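Local coordinates for protein glucoamylase (Thermoanaerobacterium thermosaccharolyticum, PDB 1LF6) that hydrolyses terminal alpha-1,4-linked glucose residues successively from the non-reducing ends of glucan chains, releasing beta-D-glucose, at residues A[94-98]-A[629-633]; A[340-345]-A[364-368]; A[434-438]-A[599-605]; A[486-490]-A[551-555]. Numbering follows the deposited sequence.

Interaction 1. Residues A[94-98]-A[629-633]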
loop_
_atom_site.group_PDB
_atom_site.type_symbol
_atom_site.label_atom_id
_atom_site.label_comp_id
_atom_site.label_asym_id
_atom_site.label_seq_id
_atom_site.Cartn_x
_atom_site.Cartn_y
_atom_site.Cartn_z
ATOM N N ILE A 94 0.733 19.031 -16.077
ATOM C CA ILE A 94 0.792 17.610 -16.409
ATOM C C ILE A 94 2.083 17.054 -15.824
ATOM O O ILE A 94 3.162 17.597 -16.063
ATOM C CB ILE A 94 0.807 17.381 -17.926
ATOM C CG1 ILE A 94 -0.399 18.072 -18.576
ATOM C CG2 ILE A 94 0.794 15.890 -18.217
ATOM C CD1 ILE A 94 -1.737 17.576 -18.078
ATOM N N SER A 95 1.976 15.972 -15.062
ATOM C CA SER A 95 3.147 15.378 -14.431
ATOM C C SER A 95 3.587 14.089 -15.102
ATOM O O SER A 95 2.762 13.256 -15.478
ATOM C CB SER A 95 2.862 15.111 -12.950
ATOM O OG SER A 95 4.033 14.700 -12.265
ATOM N N LYS A 96 4.899 13.941 -15.254
ATOM C CA LYS A 96 5.498 12.753 -15.850
ATOM C C LYS A 96 6.460 12.214 -14.807
ATOM O O LYS A 96 7.291 12.961 -14.286
ATOM C CB LYS A 96 6.282 13.109 -17.121
ATOM C CG LYS A 96 5.461 13.793 -18.203
ATOM C CD LYS A 96 4.365 12.878 -18.718
ATOM C CE LYS A 96 3.450 13.604 -19.688
ATOM N NZ LYS A 96 2.369 12.707 -20.190
ATOM N N VAL A 97 6.355 10.927 -14.498
ATOM C CA VAL A 97 7.235 10.339 -13.501
ATOM C C VAL A 97 8.127 9.248 -14.080
ATOM O O VAL A 97 7.737 8.538 -15.004
ATOM C CB VAL A 97 6.426 9.729 -12.325
ATOM C CG1 VAL A 97 5.638 8.514 -12.809
ATOM C CG2 VAL A 97 7.371 9.343 -11.179
ATOM N N GLU A 98 9.333 9.137 -13.536
ATOM C CA GLU A 98 10.284 8.114 -13.951
ATOM C C GLU A 98 11.251 7.941 -12.791
ATOM O O GLU A 98 11.523 8.899 -12.068
ATOM C CB GLU A 98 11.046 8.541 -15.215
ATOM C CG GLU A 98 12.066 9.649 -15.001
ATOM C CD GLU A 98 13.015 9.822 -16.181
ATOM O OE1 GLU A 98 13.913 10.688 -16.099
ATOM O OE2 GLU A 98 12.868 9.099 -17.192
ATOM N N ASN A 629 0.457 1.844 -13.284
ATOM C CA ASN A 629 0.531 3.204 -13.805
ATOM C C ASN A 629 1.940 3.532 -14.306
ATOM O O ASN A 629 2.808 2.657 -14.402
ATOM C CB ASN A 629 0.098 4.237 -12.753
ATOM C CG ASN A 629 0.994 4.258 -11.522
ATOM O OD1 ASN A 629 2.159 3.872 -11.571
ATOM N ND2 ASN A 629 0.446 4.734 -10.409
ATOM N N GLU A 630 2.149 4.805 -14.622
ATOM C CA GLU A 630 3.419 5.289 -15.130
ATOM C C GLU A 630 4.567 5.029 -14.161
ATOM O O GLU A 630 5.696 4.804 -14.584
ATOM C CB GLU A 630 3.306 6.779 -15.437
ATOM C CG GLU A 630 4.538 7.391 -16.054
ATOM C CD GLU A 630 4.259 8.775 -16.582
ATOM O OE1 GLU A 630 4.049 8.916 -17.808
ATOM O OE2 GLU A 630 4.232 9.718 -15.767
ATOM N N GLY A 631 4.272 5.046 -12.865
ATOM C CA GLY A 631 5.302 4.789 -11.873
ATOM C C GLY A 631 5.515 3.312 -11.580
ATOM O O GLY A 631 6.297 2.953 -10.692
ATOM N N GLY A 632 4.825 2.453 -12.326
ATOM C CA GLY A 632 4.950 1.021 -12.121
ATOM C C GLY A 632 4.175 0.563 -10.896
ATOM O O GLY A 632 4.398 -0.530 -10.382
ATOM N N ILE A 633 3.253 1.398 -10.430
ATOM C CA ILE A 633 2.455 1.081 -9.254
ATOM C C ILE A 633 1.090 0.525 -9.633
ATOM O O ILE A 633 0.384 1.079 -10.482
ATOM C CB ILE A 633 2.321 2.331 -8.347
ATOM C CG1 ILE A 633 3.681 2.598 -7.680
ATOM C CG2 ILE A 633 1.197 2.150 -7.320
ATOM C CD1 ILE A 633 3.742 3.839 -6.823
#
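Glu630 does most of the work here. It is the second residue of a type I beta turn running from Asn629 to Gly632, and its extended side chain (chi1 and chi2 both t) reaches across to strand 94-98, where OE2 accepts a hydrogen bond from the backbone N of Val97 at 2.8 Å, nearly straight at 166°. Strand 93-99 pairs with strand 107-113 through Ile94, Lys96 and Glu98, which leaves the NH of Val97 pointing outward. Val97, the other main contributor, also lays its CG1 3.5 Å from Glu630 OE2 and 3.7 Å from the N of Gly631. Gly632 N closes the turn on Asn629 O at 2.9 Å, and Asn629 OD1 adds a good bond from Ile633 N (2.9 Å) and a weak one from Gly631 N (2.7 Å). One carboxylate oxygen thus takes up an outward-facing strand amide with the Val97 methyl packed beside it, so this link between the N-terminal sandwich and the catalytic domain is essentially polar.

Interaction 2. Residues A[340-345]-A[364-368]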
loop_
_atom_site.group_PDB
_atom_site.type_symbol
_atom_site.label_atom_id
_atom_site.label_comp_id
_atom_site.label_asym_id
_atom_site.label_seq_id
_atom_site.Cartn_x
_atom_site.Cartn_y
_atom_site.Cartn_z
ATOM N N VAL A 340 -1.350 -4.484 9.647
ATOM C CA VAL A 340 -0.739 -5.734 9.221
ATOM C C VAL A 340 -1.778 -6.840 9.195
ATOM O O VAL A 340 -2.410 -7.132 10.210
ATOM C CB VAL A 340 0.411 -6.162 10.185
ATOM C CG1 VAL A 340 1.080 -7.438 9.672
ATOM C CG2 VAL A 340 1.437 -5.044 10.315
ATOM N N TRP A 341 -1.965 -7.433 8.024
ATOM C CA TRP A 341 -2.900 -8.543 7.851
ATOM C C TRP A 341 -2.083 -9.792 7.572
ATOM O O TRP A 341 -1.206 -9.799 6.705
ATOM C CB TRP A 341 -3.827 -8.311 6.657
ATOM C CG TRP A 341 -5.048 -7.484 6.928
ATOM C CD1 TRP A 341 -6.294 -7.941 7.271
ATOM C CD2 TRP A 341 -5.167 -6.064 6.787
ATOM N NE1 TRP A 341 -7.182 -6.892 7.337
ATOM C CE2 TRP A 341 -6.518 -5.728 7.046
ATOM C CE3 TRP A 341 -4.262 -5.039 6.460
ATOM C CZ2 TRP A 341 -6.988 -4.409 6.988
ATOM C CZ3 TRP A 341 -4.730 -3.729 6.401
ATOM C CH2 TRP A 341 -6.085 -3.426 6.664
ATOM N N SER A 342 -2.377 -10.846 8.316
ATOM C CA SER A 342 -1.701 -12.113 8.148
ATOM C C SER A 342 -1.781 -12.571 6.686
ATOM O O SER A 342 -0.800 -13.083 6.127
ATOM C CB SER A 342 -2.354 -13.150 9.064
ATOM O OG SER A 342 -1.934 -14.460 8.753
ATOM N N ARG A 343 -2.949 -12.374 6.075
ATOM C CA ARG A 343 -3.171 -12.775 4.688
ATOM C C ARG A 343 -2.228 -12.030 3.749
ATOM O O ARG A 343 -1.447 -12.650 3.025
ATOM C CB ARG A 343 -4.642 -12.526 4.296
ATOM C CG ARG A 343 -4.963 -12.745 2.815
ATOM C CD ARG A 343 -6.448 -12.520 2.516
ATOM N NE ARG A 343 -6.975 -11.355 3.232
ATOM C CZ ARG A 343 -7.716 -11.424 4.332
ATOM N NH1 ARG A 343 -8.037 -12.602 4.851
ATOM N NH2 ARG A 343 -8.121 -10.312 4.923
ATOM N N ASP A 344 -2.286 -10.706 3.771
ATOM C CA ASP A 344 -1.420 -9.913 2.906
ATOM C C ASP A 344 0.056 -10.209 3.161
ATOM O O ASP A 344 0.834 -10.356 2.225
ATOM C CB ASP A 344 -1.701 -8.417 3.094
ATOM C CG ASP A 344 -3.117 -8.036 2.678
ATOM O OD1 ASP A 344 -3.281 -7.078 1.893
ATOM O OD2 ASP A 344 -4.060 -8.706 3.135
ATOM N N LEU A 345 0.435 -10.305 4.432
ATOM C CA LEU A 345 1.821 -10.580 4.800
ATOM C C LEU A 345 2.271 -11.917 4.205
ATOM O O LEU A 345 3.381 -12.043 3.686
ATOM C CB LEU A 345 1.949 -10.596 6.329
ATOM C CG LEU A 345 3.335 -10.678 6.974
ATOM C CD1 LEU A 345 4.213 -9.536 6.473
ATOM C CD2 LEU A 345 3.189 -10.604 8.490
ATOM N N SER A 364 9.028 -11.672 8.481
ATOM C CA SER A 364 7.582 -11.499 8.525
ATOM C C SER A 364 6.962 -12.665 9.294
ATOM O O SER A 364 5.989 -12.480 10.028
ATOM C CB SER A 364 6.997 -11.403 7.109
ATOM O OG SER A 364 6.886 -12.670 6.491
ATOM N N LEU A 365 7.526 -13.862 9.143
ATOM C CA LEU A 365 7.005 -15.021 9.863
ATOM C C LEU A 365 7.251 -14.845 11.355
ATOM O O LEU A 365 6.368 -15.117 12.176
ATOM C CB LEU A 365 7.665 -16.317 9.382
ATOM C CG LEU A 365 7.163 -17.613 10.028
ATOM C CD1 LEU A 365 5.665 -17.759 9.801
ATOM C CD2 LEU A 365 7.907 -18.812 9.440
ATOM N N ASP A 366 8.448 -14.387 11.706
ATOM C CA ASP A 366 8.785 -14.167 13.108
ATOM C C ASP A 366 7.914 -13.080 13.730
ATOM O O ASP A 366 7.670 -13.085 14.936
ATOM C CB ASP A 366 10.266 -13.815 13.238
ATOM C CG ASP A 366 11.153 -15.038 13.151
ATOM O OD1 ASP A 366 12.219 -14.959 12.508
ATOM O OD2 ASP A 366 10.778 -16.079 13.733
ATOM N N TYR A 367 7.445 -12.147 12.905
ATOM C CA TYR A 367 6.565 -11.091 13.391
ATOM C C TYR A 367 5.261 -11.765 13.820
ATOM O O TYR A 367 4.734 -11.503 14.901
ATOM C CB TYR A 367 6.272 -10.082 12.277
ATOM C CG TYR A 367 5.216 -9.063 12.648
ATOM C CD1 TYR A 367 5.530 -7.964 13.444
ATOM C CD2 TYR A 367 3.890 -9.223 12.238
ATOM C CE1 TYR A 367 4.550 -7.045 13.828
ATOM C CE2 TYR A 367 2.901 -8.311 12.619
ATOM C CZ TYR A 367 3.239 -7.226 13.414
ATOM O OH TYR A 367 2.271 -6.331 13.809
ATOM N N LEU A 368 4.750 -12.644 12.961
ATOM C CA LEU A 368 3.507 -13.369 13.227
ATOM C C LEU A 368 3.632 -14.273 14.454
ATOM O O LEU A 368 2.673 -14.452 15.212
ATOM C CB LEU A 368 3.121 -14.208 12.005
ATOM C CG LEU A 368 2.719 -13.444 10.737
ATOM C CD1 LEU A 368 2.552 -14.422 9.596
ATOM C CD2 LEU A 368 1.426 -12.680 10.975
#
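Two helical segments lie side by side and run in opposite directions: Ser342 has its CA 7.4 Å from that of Leu368, while the CA of Leu345 comes 6.9 Å from that of Ser364. Residues 342-345 form the first turn of helix 342-355, with Trp341 at the N-cap position and its O accepting from Leu345 N at 2.8 Å; 364-368 belongs to helix 358-375, the next in the chain. This is an alpha-helical hairpin, the repeating unit of the (alpha/alpha) barrel in this family, and the contact is apolar and buried, with no hydrogen bond between the segments. Leu345 has the most surface covered, its CD1 3.4 Å from Ser364 CB and its CD2 3.7 Å from Leu368 CG and 4.1 Å from Tyr367 CD2. Val340, just ahead of the helix, adds its CG1 at 3.6 Å from Tyr367 CE2. Polar groups are settled elsewhere: Tyr367 OH bonds Thr382, Ser342 OG the carbonyl of Glu397 and Ser364 OG that of Ala361. From helix 395-407, Pro401 packs on both Ser342 and Leu368.

Interaction 3. Residues A[434-438]-A[599-605]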
loop_
_atom_site.group_PDB
_atom_site.type_symbol
_atom_site.label_atom_id
_atom_site.label_comp_id
_atom_site.label_asym_id
_atom_site.label_seq_id
_atom_site.Cartn_x
_atom_site.Cartn_y
_atom_site.Cartn_z
ATOM N N GLN A 434 -15.500 -14.580 9.033
ATOM C CA GLN A 434 -15.526 -13.810 7.805
ATOM C C GLN A 434 -14.502 -14.377 6.828
ATOM O O GLN A 434 -13.472 -14.921 7.239
ATOM C CB GLN A 434 -15.256 -12.328 8.093
ATOM C CG GLN A 434 -13.997 -12.050 8.868
ATOM C CD GLN A 434 -13.964 -10.646 9.458
ATOM O OE1 GLN A 434 -12.906 -10.150 9.827
ATOM N NE2 GLN A 434 -15.125 -10.011 9.558
ATOM N N GLU A 435 -14.815 -14.287 5.536
ATOM C CA GLU A 435 -13.925 -14.769 4.495
ATOM C C GLU A 435 -12.898 -13.678 4.226
ATOM O O GLU A 435 -12.892 -12.659 4.922
ATOM C CB GLU A 435 -14.718 -15.136 3.236
ATOM C CG GLU A 435 -15.936 -14.257 2.958
ATOM C CD GLU A 435 -15.583 -12.783 2.793
ATOM O OE1 GLU A 435 -15.732 -12.013 3.762
ATOM O OE2 GLU A 435 -15.153 -12.399 1.692
ATOM N N ARG A 436 -12.042 -13.862 3.226
ATOM C CA ARG A 436 -10.975 -12.888 3.000
ATOM C C ARG A 436 -11.331 -11.434 2.668
ATOM O O ARG A 436 -10.480 -10.558 2.777
ATOM C CB ARG A 436 -9.970 -13.439 1.982
ATOM C CG ARG A 436 -10.428 -13.520 0.551
ATOM C CD ARG A 436 -9.295 -14.092 -0.297
ATOM N NE ARG A 436 -9.559 -14.046 -1.733
ATOM C CZ ARG A 436 -8.641 -14.292 -2.662
ATOM N NH1 ARG A 436 -8.956 -14.224 -3.949
ATOM N NH2 ARG A 436 -7.404 -14.604 -2.303
ATOM N N TRP A 437 -12.569 -11.159 2.270
ATOM C CA TRP A 437 -12.937 -9.781 1.984
ATOM C C TRP A 437 -13.373 -9.107 3.293
ATOM O O TRP A 437 -13.715 -7.925 3.314
ATOM C CB TRP A 437 -14.052 -9.719 0.940
ATOM C CG TRP A 437 -13.675 -10.337 -0.395
ATOM C CD1 TRP A 437 -14.480 -11.096 -1.197
ATOM C CD2 TRP A 437 -12.406 -10.252 -1.072
ATOM N NE1 TRP A 437 -13.794 -11.495 -2.322
ATOM C CE2 TRP A 437 -12.521 -10.990 -2.271
ATOM C CE3 TRP A 437 -11.187 -9.624 -0.780
ATOM C CZ2 TRP A 437 -11.462 -11.121 -3.181
ATOM C CZ3 TRP A 437 -10.129 -9.756 -1.688
ATOM C CH2 TRP A 437 -10.277 -10.499 -2.873
ATOM N N GLU A 438 -13.351 -9.884 4.377
ATOM C CA GLU A 438 -13.689 -9.407 5.724
ATOM C C GLU A 438 -15.122 -8.912 5.885
ATOM O O GLU A 438 -15.370 -7.968 6.642
ATOM C CB GLU A 438 -12.736 -8.281 6.112
ATOM C CG GLU A 438 -11.284 -8.544 5.746
ATOM C CD GLU A 438 -10.348 -7.503 6.320
ATOM O OE1 GLU A 438 -10.258 -6.392 5.754
ATOM O OE2 GLU A 438 -9.717 -7.793 7.357
ATOM N N TRP A 599 -10.276 -5.762 -9.951
ATOM C CA TRP A 599 -9.047 -5.924 -9.188
ATOM C C TRP A 599 -7.929 -6.582 -9.981
ATOM O O TRP A 599 -7.998 -7.770 -10.302
ATOM C CB TRP A 599 -9.310 -6.756 -7.928
ATOM C CG TRP A 599 -10.119 -6.048 -6.872
ATOM C CD1 TRP A 599 -11.304 -5.390 -7.043
ATOM C CD2 TRP A 599 -9.814 -5.967 -5.476
ATOM N NE1 TRP A 599 -11.757 -4.907 -5.842
ATOM C CE2 TRP A 599 -10.862 -5.247 -4.861
ATOM C CE3 TRP A 599 -8.757 -6.435 -4.685
ATOM C CZ2 TRP A 599 -10.884 -4.979 -3.486
ATOM C CZ3 TRP A 599 -8.778 -6.171 -3.316
ATOM C CH2 TRP A 599 -9.840 -5.447 -2.731
ATOM N N PRO A 600 -6.881 -5.820 -10.323
ATOM C CA PRO A 600 -5.810 -6.480 -11.075
ATOM C C PRO A 600 -5.289 -7.684 -10.281
ATOM O O PRO A 600 -4.738 -8.627 -10.847
ATOM C CB PRO A 600 -4.764 -5.369 -11.263
ATOM C CG PRO A 600 -5.220 -4.240 -10.361
ATOM C CD PRO A 600 -6.710 -4.360 -10.322
ATOM N N LEU A 601 -5.477 -7.647 -8.964
ATOM C CA LEU A 601 -5.062 -8.757 -8.104
ATOM C C LEU A 601 -5.719 -10.041 -8.610
ATOM O O LEU A 601 -5.077 -11.081 -8.693
ATOM C CB LEU A 601 -5.500 -8.508 -6.654
ATOM C CG LEU A 601 -5.453 -9.692 -5.676
ATOM C CD1 LEU A 601 -4.026 -10.201 -5.521
ATOM C CD2 LEU A 601 -6.011 -9.256 -4.326
ATOM N N LEU A 602 -7.003 -9.958 -8.948
ATOM C CA LEU A 602 -7.734 -11.118 -9.429
ATOM C C LEU A 602 -7.320 -11.530 -10.839
ATOM O O LEU A 602 -7.549 -12.667 -11.252
ATOM C CB LEU A 602 -9.239 -10.859 -9.348
ATOM C CG LEU A 602 -9.666 -10.618 -7.894
ATOM C CD1 LEU A 602 -11.169 -10.382 -7.815
ATOM C CD2 LEU A 602 -9.247 -11.824 -7.043
ATOM N N THR A 603 -6.717 -10.607 -11.581
ATOM C CA THR A 603 -6.230 -10.921 -12.921
ATOM C C THR A 603 -5.014 -11.818 -12.703
ATOM O O THR A 603 -4.818 -12.807 -13.404
ATOM C CB THR A 603 -5.788 -9.650 -13.676
ATOM O OG1 THR A 603 -6.937 -8.850 -13.973
ATOM C CG2 THR A 603 -5.077 -10.026 -14.981
ATOM N N GLY A 604 -4.202 -11.450 -11.716
ATOM C CA GLY A 604 -3.022 -12.225 -11.390
ATOM C C GLY A 604 -3.394 -13.600 -10.869
ATOM O O GLY A 604 -2.784 -14.600 -11.251
ATOM N N GLU A 605 -4.399 -13.664 -9.995
ATOM C CA GLU A 605 -4.817 -14.953 -9.451
ATOM C C GLU A 605 -5.352 -15.877 -10.544
ATOM O O GLU A 605 -5.126 -17.085 -10.486
ATOM C CB GLU A 605 -5.861 -14.773 -8.339
ATOM C CG GLU A 605 -5.265 -14.261 -7.025
ATOM C CD GLU A 605 -6.184 -14.457 -5.829
ATOM O OE1 GLU A 605 -5.824 -14.005 -4.726
ATOM O OE2 GLU A 605 -7.263 -15.067 -5.984
#
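Arg436 and Glu605 make a buried two-pronged salt bridge: Arg436 NH1 donates to Glu605 OE2 at 2.8 Å and Arg436 NH2 to Glu605 OE1 at 3.0 Å. Next to this pair, Trp437 points the edge of its ring at the face of Trp599 (six-membered centroids 5.3 Å apart, planes at 51°), and Leu602 CD2 lies 4.5 Å from Trp437 CH2, at the ring edge. Residues 435-438 form a type I beta turn, closed by Glu438 N to Glu435 O at 2.9 Å, and carry the probable catalytic pair, Glu435 as proton acceptor and Glu438 as proton donor. Within the turn, Glu435 OE2 accepts from Trp437 N at 2.9 Å. The remaining donors are met from outside, Arg436 NE by Ser535, so that each guanidinium nitrogen has an acceptor, and Trp437 NE1 by Asp533. Of the acids, Glu435 OE2 is bridged to Arg504 and its OE1 takes the amides of Glu439 and Ile440, while Glu438 OE2 bonds Trp341 and Gln394. The contact therefore ties the acid-bearing loop to the start of helix 600-612, with Trp654 of helix 653-668 packed on Arg436, Leu601 and Glu605, and helix 618-627 against Pro600 and Thr603.

Interaction 4. Residues A[486-490]-A[551-555]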
loop_
_atom_site.group_PDB
_atom_site.type_symbol
_atom_site.label_atom_id
_atom_site.label_comp_id
_atom_site.label_asym_id
_atom_site.label_seq_id
_atom_site.Cartn_x
_atom_site.Cartn_y
_atom_site.Cartn_z
ATOM N N ASP A 486 -17.009 -29.640 -1.003
ATOM C CA ASP A 486 -18.040 -29.729 -2.025
ATOM C C ASP A 486 -19.439 -29.755 -1.446
ATOM O O ASP A 486 -20.312 -29.015 -1.889
ATOM C CB ASP A 486 -17.820 -30.969 -2.896
ATOM C CG ASP A 486 -16.612 -30.834 -3.798
ATOM O OD1 ASP A 486 -16.334 -31.773 -4.571
ATOM O OD2 ASP A 486 -15.943 -29.780 -3.733
ATOM N N ASN A 487 -19.664 -30.599 -0.448
ATOM C CA ASN A 487 -20.996 -30.683 0.132
ATOM C C ASN A 487 -21.434 -29.415 0.845
ATOM O O ASN A 487 -22.627 -29.163 0.976
ATOM C CB ASN A 487 -21.091 -31.888 1.067
ATOM C CG ASN A 487 -21.467 -33.166 0.323
ATOM O OD1 ASN A 487 -21.083 -33.363 -0.833
ATOM N ND2 ASN A 487 -22.205 -34.042 0.987
ATOM N N LEU A 488 -20.481 -28.600 1.278
ATOM C CA LEU A 488 -20.834 -27.367 1.970
ATOM C C LEU A 488 -20.867 -26.109 1.101
ATOM O O LEU A 488 -21.588 -25.166 1.419
ATOM C CB LEU A 488 -19.877 -27.127 3.141
ATOM C CG LEU A 488 -19.992 -28.088 4.328
ATOM C CD1 LEU A 488 -18.863 -27.836 5.308
ATOM C CD2 LEU A 488 -21.334 -27.898 5.008
ATOM N N THR A 489 -20.128 -26.092 -0.005
ATOM C CA THR A 489 -20.065 -24.875 -0.812
ATOM C C THR A 489 -20.427 -24.981 -2.289
ATOM O O THR A 489 -20.580 -23.965 -2.965
ATOM C CB THR A 489 -18.652 -24.253 -0.718
ATOM O OG1 THR A 489 -17.711 -25.108 -1.376
ATOM C CG2 THR A 489 -18.229 -24.103 0.737
ATOM N N TYR A 490 -20.560 -26.203 -2.792
ATOM C CA TYR A 490 -20.889 -26.406 -4.197
ATOM C C TYR A 490 -22.398 -26.583 -4.421
ATOM O O TYR A 490 -22.976 -27.606 -4.056
ATOM C CB TYR A 490 -20.125 -27.628 -4.723
ATOM C CG TYR A 490 -20.250 -27.859 -6.212
ATOM C CD1 TYR A 490 -21.002 -28.923 -6.713
ATOM C CD2 TYR A 490 -19.592 -27.030 -7.122
ATOM C CE1 TYR A 490 -21.090 -29.160 -8.084
ATOM C CE2 TYR A 490 -19.672 -27.256 -8.493
ATOM C CZ TYR A 490 -20.421 -28.324 -8.966
ATOM O OH TYR A 490 -20.486 -28.561 -10.319
ATOM N N LYS A 551 -15.836 -29.410 -11.249
ATOM C CA LYS A 551 -16.540 -28.449 -10.405
ATOM C C LYS A 551 -15.879 -27.081 -10.552
ATOM O O LYS A 551 -16.549 -26.047 -10.529
ATOM C CB LYS A 551 -16.533 -28.896 -8.938
ATOM C CG LYS A 551 -17.366 -30.154 -8.676
ATOM C CD LYS A 551 -17.578 -30.380 -7.190
ATOM C CE LYS A 551 -18.530 -31.547 -6.909
ATOM N NZ LYS A 551 -17.964 -32.851 -7.346
ATOM N N ILE A 552 -14.558 -27.087 -10.707
ATOM C CA ILE A 552 -13.798 -25.855 -10.899
ATOM C C ILE A 552 -14.160 -25.254 -12.258
ATOM O O ILE A 552 -14.423 -24.058 -12.368
ATOM C CB ILE A 552 -12.271 -26.122 -10.875
ATOM C CG1 ILE A 552 -11.839 -26.548 -9.464
ATOM C CG2 ILE A 552 -11.506 -24.883 -11.350
ATOM C CD1 ILE A 552 -12.073 -25.492 -8.398
ATOM N N LEU A 553 -14.172 -26.089 -13.295
ATOM C CA LEU A 553 -14.504 -25.622 -14.642
ATOM C C LEU A 553 -15.917 -25.046 -14.704
ATOM O O LEU A 553 -16.142 -24.018 -15.338
ATOM C CB LEU A 553 -14.353 -26.768 -15.654
ATOM C CG LEU A 553 -12.924 -27.170 -16.057
ATOM C CD1 LEU A 553 -12.192 -25.966 -16.630
ATOM C CD2 LEU A 553 -12.170 -27.694 -14.859
ATOM N N ASN A 554 -16.863 -25.704 -14.035
ATOM C CA ASN A 554 -18.246 -25.246 -14.019
ATOM C C ASN A 554 -18.347 -23.863 -13.379
ATOM O O ASN A 554 -19.087 -22.996 -13.846
ATOM C CB ASN A 554 -19.128 -26.220 -13.228
ATOM C CG ASN A 554 -19.435 -27.499 -13.991
ATOM O OD1 ASN A 554 -19.930 -28.471 -13.416
ATOM N ND2 ASN A 554 -19.157 -27.502 -15.288
ATOM N N THR A 555 -17.607 -23.672 -12.294
ATOM C CA THR A 555 -17.622 -22.408 -11.576
ATOM C C THR A 555 -17.030 -21.316 -12.462
ATOM O O THR A 555 -17.551 -20.206 -12.532
ATOM C CB THR A 555 -16.817 -22.522 -10.260
ATOM O OG1 THR A 555 -17.320 -23.624 -9.491
ATOM C CG2 THR A 555 -16.943 -21.248 -9.443
#
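Lys551 shapes this contact through its rotamer. With chi1 at m and chi2 and chi3 at t, the chain runs out across the ring of Tyr490, placing CD 3.6 Å from the ring centroid and only 5° off its normal, a clear CH-pi contact. Then chi4 turns to p, swinging the tip toward Asp486: Lys551 NZ ends 3.4 Å from Asp486 OD1 in a salt bridge, and 5.3 Å from the Tyr490 centroid, where any cation-pi attraction is weak. Asp486 (chi1 m) spends its other oxygen, OD2, on Tyr502 and Lys545. Tyr490, the first residue to leave the helical conformation at the end of helix 468-489, takes chi1 t and directs its ring to helix 550-562; Tyr502 meets that ring edge-to-face. Thr555 (chi1 m) turns its hydroxyl back onto its own helix, OG1 donating to the carbonyl O of Lys551 at 2.7 Å, and it also receives the N of Tyr502. Far from the annotated sites, this is helix-to-helix packing at the periphery of the (alpha/alpha) barrel: the last turn of one helix meets the first turn of another, with strand 501-502 tucked against both.

In the fold
Interactions 2, 3 and 4 all belong to the catalytic (alpha/alpha) barrel, while interaction 1 joins that barrel to the N-terminal sandwich and encloses the others along the chain. Interactions 2 and 3, with centres 17 Å apart, touch at the active site: Trp341 NE1 lies 2.7 Å from Glu438 OE2, a probable hydrogen bond to the likely proton donor. The side chain of Trp599 comes within about 7 Å of that of Trp325, the probable substrate-binding tryptophan. Interaction 4, nested in the loop closed by interaction 3, has its centre 18 Å from it, with nearest atoms about 10 Å away. Interactions 1 and 4 are farthest apart, at 42 Å between centres.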